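Local atomic coordinates of putative metal resistance protein (Proteus mirabilis, PDB entry 6C29), a protein that probably transfers reducing equivalents to periplasmic partners such as ScsC as a protein-disulfide reductase, this chain being its N-terminal tandem immunoglobulin-fold domain. Residues G153-V158 with R238-T243. Residues are numbered along the deposited sequence; the frame is centred on the assembly and turned at random.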
loop_
_atom_site.group_PDB
_atom_site.type_symbol
_atom_site.label_atom_id
_atom_site.label_comp_id
_atom_site.label_asym_id
_atom_site.label_seq_id
_atom_site.Cartn_x
_atom_site.Cartn_y
_atom_site.Cartn_z
ATOM N N GLY A 153 -6.017 -13.370 11.584
ATOM C CA GLY A 153 -5.855 -14.582 10.824
ATOM C C GLY A 153 -4.428 -14.770 10.314
ATOM O O GLY A 153 -3.538 -13.912 10.463
ATOM N N LEU A 154 -4.257 -15.914 9.681
ATOM C CA LEU A 154 -2.995 -16.388 9.080
ATOM C C LEU A 154 -1.890 -16.660 10.095
ATOM O O LEU A 154 -1.300 -17.740 10.046
ATOM C CB LEU A 154 -2.470 -15.425 8.001
ATOM C CG LEU A 154 -1.320 -16.036 7.163
ATOM C CD1 LEU A 154 -1.754 -17.336 6.504
ATOM C CD2 LEU A 154 -0.796 -15.055 6.160
ATOM N N ILE A 155 -1.538 -15.702 10.949
ATOM C CA ILE A 155 -0.491 -15.946 11.929
ATOM C C ILE A 155 -1.039 -15.957 13.343
ATOM O O ILE A 155 -1.993 -15.239 13.664
ATOM C CB ILE A 155 0.634 -14.918 11.833
ATOM C CG1 ILE A 155 0.138 -13.530 12.191
ATOM C CG2 ILE A 155 1.285 -14.967 10.412
ATOM C CD1 ILE A 155 1.224 -12.611 12.442
ATOM N N SER A 156 -0.425 -16.784 14.179
ATOM C CA SER A 156 -0.815 -16.875 15.585
ATOM C C SER A 156 0.243 -16.359 16.568
ATOM O O SER A 156 -0.056 -16.166 17.748
ATOM C CB SER A 156 -1.156 -18.323 15.935
ATOM O OG SER A 156 -0.122 -19.193 15.576
ATOM N N ALA A 157 1.467 -16.145 16.102
ATOM C CA ALA A 157 2.527 -15.583 16.936
ATOM C C ALA A 157 3.603 -14.948 16.074
ATOM O O ALA A 157 3.872 -15.404 14.960
ATOM C CB ALA A 157 3.137 -16.629 17.836
ATOM N N VAL A 158 4.193 -13.890 16.618
ATOM C CA VAL A 158 5.298 -13.178 16.007
ATOM C C VAL A 158 6.347 -12.865 17.055
ATOM O O VAL A 158 6.015 -12.406 18.170
ATOM C CB VAL A 158 4.827 -11.846 15.373
ATOM C CG1 VAL A 158 5.991 -11.111 14.762
ATOM C CG2 VAL A 158 3.761 -12.105 14.380
ATOM N N ARG A 238 -2.318 -10.685 5.597
ATOM C CA ARG A 238 -2.379 -10.255 6.994
ATOM C C ARG A 238 -1.407 -9.131 7.270
ATOM O O ARG A 238 -0.206 -9.258 7.022
ATOM C CB ARG A 238 -2.061 -11.455 7.905
ATOM C CG ARG A 238 -1.758 -11.163 9.365
ATOM C CD ARG A 238 -2.935 -10.633 10.186
ATOM N NE ARG A 238 -2.481 -10.102 11.470
ATOM C CZ ARG A 238 -2.391 -10.804 12.583
ATOM N NH1 ARG A 238 -2.751 -12.073 12.624
ATOM N NH2 ARG A 238 -1.946 -10.212 13.665
ATOM N N GLN A 239 -1.951 -8.047 7.809
ATOM C CA GLN A 239 -1.199 -6.928 8.340
ATOM C C GLN A 239 -0.826 -7.195 9.787
ATOM O O GLN A 239 -1.703 -7.502 10.608
ATOM C CB GLN A 239 -2.052 -5.666 8.222
ATOM C CG GLN A 239 -1.502 -4.482 8.969
ATOM C CD GLN A 239 -0.238 -3.922 8.359
ATOM O OE1 GLN A 239 -0.109 -3.802 7.151
ATOM N NE2 GLN A 239 0.720 -3.580 9.211
ATOM N N VAL A 240 0.465 -7.107 10.082
ATOM C CA VAL A 240 0.996 -7.278 11.423
ATOM C C VAL A 240 1.548 -5.955 11.918
ATOM O O VAL A 240 2.293 -5.261 11.207
ATOM C CB VAL A 240 2.096 -8.321 11.423
ATOM C CG1 VAL A 240 2.668 -8.470 12.812
ATOM C CG2 VAL A 240 1.577 -9.642 10.950
ATOM N N ASN A 241 1.166 -5.606 13.146
ATOM C CA ASN A 241 1.697 -4.446 13.844
ATOM C C ASN A 241 2.245 -4.880 15.186
ATOM O O ASN A 241 1.523 -5.377 16.063
ATOM C CB ASN A 241 0.649 -3.365 14.024
ATOM C CG ASN A 241 0.268 -2.705 12.718
ATOM O OD1 ASN A 241 0.972 -1.828 12.205
ATOM N ND2 ASN A 241 -0.817 -3.153 12.162
ATOM N N ASP A 242 3.562 -4.776 15.294
ATOM C CA ASP A 242 4.276 -5.237 16.447
ATOM C C ASP A 242 5.448 -4.306 16.711
ATOM O O ASP A 242 5.449 -3.175 16.240
ATOM C CB ASP A 242 4.712 -6.667 16.226
ATOM C CG ASP A 242 4.811 -7.459 17.530
ATOM O OD1 ASP A 242 3.795 -8.065 17.951
ATOM O OD2 ASP A 242 5.903 -7.478 18.138
ATOM N N THR A 243 6.413 -4.770 17.509
ATOM C CA THR A 243 7.572 -3.956 17.893
ATOM C C THR A 243 8.839 -4.755 17.658
ATOM O O THR A 243 8.869 -5.920 17.986
ATOM C CB THR A 243 7.481 -3.550 19.368
ATOM O OG1 THR A 243 6.254 -2.850 19.576
ATOM C CG2 THR A 243 8.654 -2.669 19.806
HETATM O O HOH W 1 -2.176 -12.409 15.640
#
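Ile155 lies over one face of the Arg238 guanidinium, with CG1 of Ile155 3.3 Å from NH1 of Arg238 and CD1 displaced toward the rim. At the edge of the same group, Arg238 NH1 donates to Gly153 O over 2.9 Å, a nearly straight bond (161°) that keeps close to the guanidinium plane. Gly153 O also accepts from Ile155 N, and both donors come from the same face of its carbonyl plane. Arg238 NE turns back to its own strand, reaching Gln239 O at 2.8 Å from above the carbonyl plane of Gln239, while NH2 donates a hydrogen bond to a water that in turn bonds weakly to Ile155 O. The Arg238 chain bends at chi2 (67°), which brings CD to within 3.3 Å of Gly153 O. Nearer the backbone, CB of Leu154 meets CB of Arg238 at 4.0 Å as the two side chains run past each other. Beyond the guanidinium the contact becomes apolar: CD1 of Ile155 presses on CG2 of Val240 at 3.3 Å, tighter than usual, and CG2 of Val158 rests 4.1 Å from Val240 CG1. Val231 and Trp178 also touch Ile155. Strands 155-163 and 236-243 are outermost in two different sheets of the second immunoglobulin-like domain; the chain turns a corner at Ser156, and an arginine-to-carbonyl bond and apolar side chains tie this turn to strand 236-243. Held by two carbonyls and a water, the guanidinium has its rotation fixed; the carbonyl dipoles probably stabilise its positive charge where it borders the hydrophobic interior.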